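Local atomic coordinates of uncharacterized protein (Ruminococcus gnavus, PDB entry 4HYZ), a protein that is of unknown function but belongs to the DUF3887 family of the NTF2 clan, and is probably a lipoprotein carrying an NTF2-like fold. Residues E22-E25 / I26-K30; K30-E33 / S34-S37; R38-K41 / D42-S45. All coordinates share one frame; numbering follows the deposited sequence.

Contact 1. Residues E22-E25 / I26-K30; sequences EDIE and IAQSK
I24 and Q28 meet one helical turn apart, the methyl CG2 of I24 lying 3.7 Å from the amide nitrogen NE2 of Q28. With CG anti to its own carbonyl carbon (chi1 -68°), Q28 passes that methylene 3.4 Å from I24 O, and the extended chain beyond it carries the amide to the methyl. On another side of the helix, I26 folds back in the same way: its CG1 lies 3.4 Å from E22 O, and its CD1 comes alongside the carboxylate of D23, 3.8 Å from OD1. Behind these side chains stand the i to i+4 backbone bonds, with Q28 N to I24 O the shortest at 2.9 Å. In the next shell, the hydroxyl of Y92 accepts from Q28 NE2, while R38, Q19 and Y103 hold the buried carboxylate of D23. Without the Q28 amide, as with an alanine here, the Y92 hydroxyl is likely to lose this donor and the I24 methyl its cover on that side. At the C-terminal end, S29 OG bonds to I26 O at 2.5 Å. In the last two turns of helix 13-28, D23, I24 and A27 are buried and E25 exposed, the carboxylate satisfied by one charged and two neutral partners.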
loop_
_atom_site.group_PDB
_atom_site.type_symbol
_atom_site.label_atom_id
_atom_site.label_comp_id
_atom_site.label_asym_id
_atom_site.label_seq_id
_atom_site.Cartn_x
_atom_site.Cartn_y
_atom_site.Cartn_z
ATOM N N GLU A 22 4.859 17.285 -16.478
ATOM C CA GLU A 22 4.908 17.766 -17.880
ATOM C C GLU A 22 3.588 17.529 -18.585
ATOM O O GLU A 22 3.096 18.407 -19.258
ATOM C CB GLU A 22 6.020 17.056 -18.645
ATOM C CG GLU A 22 7.371 17.637 -18.325
ATOM C CD GLU A 22 8.557 16.765 -18.650
ATOM O OE1 GLU A 22 8.368 15.571 -18.978
ATOM O OE2 GLU A 22 9.691 17.262 -18.489
ATOM N N ASP A 23 2.995 16.344 -18.400
ATOM C CA ASP A 23 1.735 15.985 -19.040
ATOM C C ASP A 23 0.560 16.817 -18.505
ATOM O O ASP A 23 -0.356 17.121 -19.266
ATOM C CB ASP A 23 1.482 14.475 -18.905
ATOM C CG ASP A 23 2.448 13.655 -19.752
ATOM O OD1 ASP A 23 3.218 14.262 -20.552
ATOM O OD2 ASP A 23 2.465 12.420 -19.601
ATOM N N ILE A 24 0.585 17.207 -17.217
ATOM C CA ILE A 24 -0.486 18.057 -16.671
ATOM C C ILE A 24 -0.309 19.479 -17.236
ATOM O O ILE A 24 -1.304 20.120 -17.560
ATOM C CB ILE A 24 -0.567 18.016 -15.127
ATOM C CG1 ILE A 24 -1.110 16.646 -14.682
ATOM C CG2 ILE A 24 -1.419 19.180 -14.553
ATOM C CD1 ILE A 24 -0.744 16.289 -13.242
ATOM N N GLU A 25 0.943 19.939 -17.413
ATOM C CA GLU A 25 1.211 21.245 -18.029
ATOM C C GLU A 25 0.735 21.258 -19.476
ATOM O O GLU A 25 0.188 22.247 -19.915
ATOM C CB GLU A 25 2.696 21.601 -17.976
ATOM C CG GLU A 25 3.197 21.950 -16.585
ATOM C CD GLU A 25 4.705 21.836 -16.415
ATOM O OE1 GLU A 25 5.403 21.336 -17.331
ATOM O OE2 GLU A 25 5.175 22.165 -15.307
ATOM N N ILE A 26 0.906 20.159 -20.212
ATOM C CA ILE A 26 0.438 20.053 -21.608
ATOM C C ILE A 26 -1.104 20.075 -21.600
ATOM O O ILE A 26 -1.690 20.722 -22.454
ATOM C CB ILE A 26 1.038 18.815 -22.343
ATOM C CG1 ILE A 26 2.583 18.978 -22.589
ATOM C CG2 ILE A 26 0.323 18.561 -23.673
ATOM C CD1 ILE A 26 3.423 17.476 -22.527
ATOM N N ALA A 27 -1.762 19.397 -20.632
ATOM C CA ALA A 27 -3.230 19.429 -20.506
ATOM C C ALA A 27 -3.724 20.856 -20.212
ATOM O O ALA A 27 -4.683 21.303 -20.834
ATOM C CB ALA A 27 -3.695 18.484 -19.406
ATOM N N GLN A 28 -3.025 21.589 -19.322
ATOM C CA GLN A 28 -3.403 22.975 -18.987
ATOM C C GLN A 28 -3.163 23.961 -20.139
ATOM O O GLN A 28 -3.740 25.044 -20.117
ATOM C CB GLN A 28 -2.664 23.482 -17.739
ATOM C CG GLN A 28 -3.076 22.786 -16.439
ATOM C CD GLN A 28 -2.106 23.049 -15.309
ATOM O OE1 GLN A 28 -0.987 23.590 -15.471
ATOM N NE2 GLN A 28 -2.502 22.652 -14.133
ATOM N N SER A 29 -2.306 23.618 -21.125
ATOM C CA SER A 29 -1.973 24.502 -22.248
ATOM C C SER A 29 -3.150 24.732 -23.198
ATOM O O SER A 29 -3.124 25.688 -23.981
ATOM C CB SER A 29 -0.789 23.933 -23.024
ATOM O OG SER A 29 -1.170 22.800 -23.784
ATOM N N LYS A 30 -4.180 23.856 -23.129
ATOM C CA LYS A 30 -5.415 23.875 -23.949
ATOM C C LYS A 30 -5.124 23.426 -25.395
ATOM O O LYS A 30 -6.012 23.489 -26.244
ATOM C CB LYS A 30 -6.154 25.244 -23.924
ATOM C CG LYS A 30 -6.452 25.767 -22.516
ATOM C CD LYS A 30 -7.324 27.014 -22.516
ATOM C CE LYS A 30 -7.203 27.718 -21.184
ATOM N NZ LYS A 30 -8.108 28.894 -21.057
#

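Contact 2. Residues K30-E33 / S34-S37; sequences KDYE and SWKS
Y32 and W35 turn their rings obliquely to one another, with CD1 of the tyrosine 4.0 Å from CE3 of the indole. Their three-residue spacing along the short helix brings the side chains near each other, and matching first torsions, with CG anti to the backbone N in both (chi1 172° in Y32 and 177° in W35), let the rings cross in this way. K36, one turn on from Y32, lays its CB over one face of the phenol ring and then crosses the ring's far end obliquely, where CD approaches OH to 3.4 Å. Bends at chi3 and chi4 carry the rest of the lysine chain alongside E33, pointing the same way. There the carboxylate oxygen E33 OE1 lies 3.2 Å from the methylene CE of K36 but 4.1 Å from NZ, so the opposite charges are near without forming a salt bridge. At the helix start, D31 reaches forward to take the backbone N-H of S34 on OD1, at 3.1 Å and from well above the carboxylate plane. Beyond these residues, W35 stacks on Y52 and meets F112 and F39 edge-to-face, while L47 packs against Y32, W35 and K36. D31 is thus a classical aspartate N-cap, opening a helix whose indole enters the aromatic core between helices and sheet, consistent with the cone-shaped NTF2-like fold.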
loop_
_atom_site.group_PDB
_atom_site.type_symbol
_atom_site.label_atom_id
_atom_site.label_comp_id
_atom_site.label_asym_id
_atom_site.label_seq_id
_atom_site.Cartn_x
_atom_site.Cartn_y
_atom_site.Cartn_z
ATOM N N LYS A 30 -4.180 23.856 -23.129
ATOM C CA LYS A 30 -5.415 23.875 -23.949
ATOM C C LYS A 30 -5.124 23.426 -25.395
ATOM O O LYS A 30 -6.012 23.489 -26.244
ATOM C CB LYS A 30 -6.154 25.244 -23.924
ATOM C CG LYS A 30 -6.452 25.767 -22.516
ATOM C CD LYS A 30 -7.324 27.014 -22.516
ATOM C CE LYS A 30 -7.203 27.718 -21.184
ATOM N NZ LYS A 30 -8.108 28.894 -21.057
ATOM N N ASP A 31 -3.902 22.927 -25.662
ATOM C CA ASP A 31 -3.509 22.400 -26.974
ATOM C C ASP A 31 -3.896 20.914 -27.015
ATOM O O ASP A 31 -3.135 20.055 -26.551
ATOM C CB ASP A 31 -2.000 22.617 -27.221
ATOM C CG ASP A 31 -1.499 22.252 -28.597
ATOM O OD1 ASP A 31 -2.143 21.422 -29.266
ATOM O OD2 ASP A 31 -0.444 22.758 -28.992
ATOM N N TYR A 32 -5.093 20.627 -27.557
ATOM C CA TYR A 32 -5.658 19.283 -27.654
ATOM C C TYR A 32 -4.727 18.288 -28.379
ATOM O O TYR A 32 -4.537 17.176 -27.893
ATOM C CB TYR A 32 -7.038 19.315 -28.350
ATOM C CG TYR A 32 -7.583 17.939 -28.652
ATOM C CD1 TYR A 32 -7.807 17.016 -27.631
ATOM C CD2 TYR A 32 -7.805 17.529 -29.960
ATOM C CE1 TYR A 32 -8.251 15.723 -27.906
ATOM C CE2 TYR A 32 -8.278 16.250 -30.246
ATOM C CZ TYR A 32 -8.483 15.343 -29.219
ATOM O OH TYR A 32 -8.941 14.085 -29.508
ATOM N N GLU A 33 -4.183 18.680 -29.543
ATOM C CA GLU A 33 -3.323 17.812 -30.337
ATOM C C GLU A 33 -2.010 17.463 -29.610
ATOM O O GLU A 33 -1.574 16.312 -29.735
ATOM C CB GLU A 33 -3.051 18.406 -31.742
ATOM C CG GLU A 33 -4.310 18.508 -32.607
ATOM C CD GLU A 33 -5.060 17.232 -32.977
ATOM O OE1 GLU A 33 -4.463 16.134 -32.904
ATOM O OE2 GLU A 33 -6.234 17.341 -33.395
ATOM N N SER A 34 -1.414 18.409 -28.814
ATOM C CA SER A 34 -0.196 18.090 -28.055
ATOM C C SER A 34 -0.524 17.122 -26.938
ATOM O O SER A 34 0.241 16.193 -26.700
ATOM C CB SER A 34 0.470 19.328 -27.497
ATOM O OG SER A 34 0.942 20.113 -28.578
ATOM N N TRP A 35 -1.689 17.320 -26.283
ATOM C CA TRP A 35 -2.138 16.473 -25.188
ATOM C C TRP A 35 -2.426 15.085 -25.717
ATOM O O TRP A 35 -1.900 14.122 -25.162
ATOM C CB TRP A 35 -3.352 17.093 -24.487
ATOM C CG TRP A 35 -3.930 16.246 -23.385
ATOM C CD1 TRP A 35 -3.456 16.106 -22.112
ATOM C CD2 TRP A 35 -5.127 15.453 -23.458
ATOM N NE1 TRP A 35 -4.288 15.287 -21.386
ATOM C CE2 TRP A 35 -5.332 14.887 -22.181
ATOM C CE3 TRP A 35 -6.050 15.174 -24.482
ATOM C CZ2 TRP A 35 -6.423 14.058 -21.897
ATOM C CZ3 TRP A 35 -7.143 14.376 -24.190
ATOM C CH2 TRP A 35 -7.317 13.820 -22.918
ATOM N N LYS A 36 -3.166 14.979 -26.842
ATOM C CA LYS A 36 -3.470 13.691 -27.497
ATOM C C LYS A 36 -2.174 12.915 -27.850
ATOM O O LYS A 36 -2.117 11.705 -27.644
ATOM C CB LYS A 36 -4.305 13.929 -28.761
ATOM C CG LYS A 36 -4.776 12.665 -29.478
ATOM C CD LYS A 36 -5.925 12.949 -30.466
ATOM C CE LYS A 36 -5.461 13.298 -31.857
ATOM N NZ LYS A 36 -4.963 12.118 -32.615
ATOM N N SER A 37 -1.141 13.619 -28.338
ATOM C CA SER A 37 0.141 13.048 -28.760
ATOM C C SER A 37 0.911 12.389 -27.593
ATOM O O SER A 37 1.851 11.627 -27.849
ATOM C CB SER A 37 1.017 14.109 -29.430
ATOM O OG SER A 37 1.701 14.903 -28.467
#

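Contact 3. Residues R38-K41 / D42-S45; sequences RFTK and DLQS. With SO4 (sulfate ion), chain D.
From F39 and T40 in extended conformation the backbone turns into the weakly bonded helical turn 41-44, where L43 N donates to T40 O at 2.9 Å, and Q44 N makes only weak bonds to T40 O and K41 O. T40 is the N-cap of this turn. Its OG1 sits between the backbone N and the carbonyl carbon (chi1 74°), and from there it faces the start of the helix and accepts a long, weak bond of 3.4 Å from L43 N. The same hydroxyl oxygen is packed by L43, whose CG and CD1 crowd against it as the two side chains cross. Q44 reaches back past the cap to F39. Its extended chain brings NE2 to the carbonyl O of F39 at 3.1 Å, in a nearly straight bond (165°) lying close to the plane of the glutamine amide, which probably restrains the rotation of that amide. The CG of Q44 also rests 4.1 Å from CB of F39, whose ring leads away to W35, L47 and F112. T40 and L43 touch V110 of strand 109-113, and backbone bonds from R38 and T40 to L109 tie the loop to the same strand. At the exposed N-terminus of the turn lies a sulfate ion, probably from the crystallisation liquor, also held by N108 ND2. The backbone N of K41 donates to its O3 at 3.0 Å, and the lysine methylene CG lies 3.5 Å from that same oxygen.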
loop_
_atom_site.group_PDB
_atom_site.type_symbol
_atom_site.label_atom_id
_atom_site.label_comp_id
_atom_site.label_asym_id
_atom_site.label_seq_id
_atom_site.Cartn_x
_atom_site.Cartn_y
_atom_site.Cartn_z
ATOM N N ARG A 38 0.521 12.683 -26.332
ATOM C CA ARG A 38 1.181 12.121 -25.148
ATOM C C ARG A 38 0.609 10.726 -24.769
ATOM O O ARG A 38 1.176 10.037 -23.928
ATOM C CB ARG A 38 1.117 13.120 -23.984
ATOM C CG ARG A 38 2.124 14.290 -24.151
ATOM C CD ARG A 38 3.585 13.809 -24.076
ATOM N NE ARG A 38 3.744 12.960 -22.890
ATOM C CZ ARG A 38 4.057 11.669 -22.866
ATOM N NH1 ARG A 38 4.495 11.058 -23.965
ATOM N NH2 ARG A 38 4.014 10.998 -21.731
ATOM N N PHE A 39 -0.481 10.289 -25.428
ATOM C CA PHE A 39 -1.094 8.974 -25.208
ATOM C C PHE A 39 -0.424 7.941 -26.087
ATOM O O PHE A 39 0.104 8.294 -27.152
ATOM C CB PHE A 39 -2.617 9.014 -25.492
ATOM C CG PHE A 39 -3.407 9.646 -24.369
ATOM C CD1 PHE A 39 -3.423 11.029 -24.199
ATOM C CD2 PHE A 39 -4.078 8.858 -23.441
ATOM C CE1 PHE A 39 -4.123 11.609 -23.132
ATOM C CE2 PHE A 39 -4.778 9.439 -22.373
ATOM C CZ PHE A 39 -4.807 10.806 -22.230
ATOM N N THR A 40 -0.433 6.659 -25.653
ATOM C CA THR A 40 0.092 5.562 -26.479
ATOM C C THR A 40 -0.567 5.645 -27.877
ATOM O O THR A 40 -1.750 5.992 -27.954
ATOM C CB THR A 40 -0.191 4.190 -25.848
ATOM O OG1 THR A 40 -1.576 3.877 -26.002
ATOM C CG2 THR A 40 0.191 4.122 -24.381
ATOM N N LYS A 41 0.186 5.345 -28.951
ATOM C CA LYS A 41 -0.301 5.393 -30.328
ATOM C C LYS A 41 -1.676 4.713 -30.480
ATOM O O LYS A 41 -2.576 5.302 -31.085
ATOM C CB LYS A 41 0.711 4.734 -31.300
ATOM C CG LYS A 41 2.096 5.406 -31.345
ATOM C CD LYS A 41 3.089 4.600 -32.185
ATOM C CE LYS A 41 4.472 5.214 -32.241
ATOM N NZ LYS A 41 5.350 4.523 -33.230
ATOM N N ASP A 42 -1.849 3.510 -29.864
ATOM C CA ASP A 42 -3.075 2.726 -29.943
ATOM C C ASP A 42 -4.293 3.380 -29.249
ATOM O O ASP A 42 -5.415 3.037 -29.593
ATOM C CB ASP A 42 -2.825 1.317 -29.378
ATOM C CG ASP A 42 -3.662 0.234 -30.028
ATOM O OD1 ASP A 42 -3.559 0.060 -31.276
ATOM O OD2 ASP A 42 -4.410 -0.450 -29.297
ATOM N N LEU A 43 -4.104 4.297 -28.296
ATOM C CA LEU A 43 -5.261 4.917 -27.624
ATOM C C LEU A 43 -5.617 6.328 -28.149
ATOM O O LEU A 43 -6.681 6.829 -27.789
ATOM C CB LEU A 43 -5.051 4.995 -26.102
ATOM C CG LEU A 43 -5.009 3.670 -25.342
ATOM C CD1 LEU A 43 -4.437 3.873 -23.979
ATOM C CD2 LEU A 43 -6.399 3.030 -25.239
ATOM N N GLN A 44 -4.738 6.975 -28.944
ATOM C CA GLN A 44 -4.963 8.344 -29.434
ATOM C C GLN A 44 -6.305 8.458 -30.165
ATOM O O GLN A 44 -7.088 9.370 -29.873
ATOM C CB GLN A 44 -3.811 8.811 -30.339
ATOM C CG GLN A 44 -2.521 9.072 -29.575
ATOM C CD GLN A 44 -1.422 9.623 -30.437
ATOM O OE1 GLN A 44 -1.660 10.261 -31.471
ATOM N NE2 GLN A 44 -0.187 9.455 -29.989
ATOM N N SER A 45 -6.574 7.487 -31.076
ATOM C CA SER A 45 -7.799 7.478 -31.873
ATOM C C SER A 45 -9.057 7.245 -31.010
ATOM O O SER A 45 -10.156 7.505 -31.483
ATOM C CB SER A 45 -7.701 6.462 -33.002
ATOM O OG SER A 45 -6.905 6.971 -34.062
HETATM S S SO4 D . 3.644 3.310 -27.185
HETATM O O1 SO4 D . 3.109 1.958 -27.271
HETATM O O2 SO4 D . 5.074 3.255 -27.510
HETATM O O3 SO4 D . 2.886 4.225 -28.139
HETATM O O4 SO4 D . 3.534 3.796 -25.836
#

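In the fold
The three contacts follow one another along the chain. Contacts 1 and 2 share K30, lie about 8 Å apart between centres and pack directly, A27 CB lying 3.6 Å from W35 CD1. Contacts 1 and 3, with centres about 16 Å apart, are joined by the salt bridge from R38 NE to D23 OD1, at 2.7 Å. Contacts 2 and 3 lie about 11 Å apart between centres and meet where Q44 CG approaches K36 O to 3.3 Å. Glycerol, probably from the crystallisation liquor, lies about 3 Å from the E25 side chain and about 4 Å from that of Y32; neither glycerol nor the sulfate at contact 3 defines a site by itself.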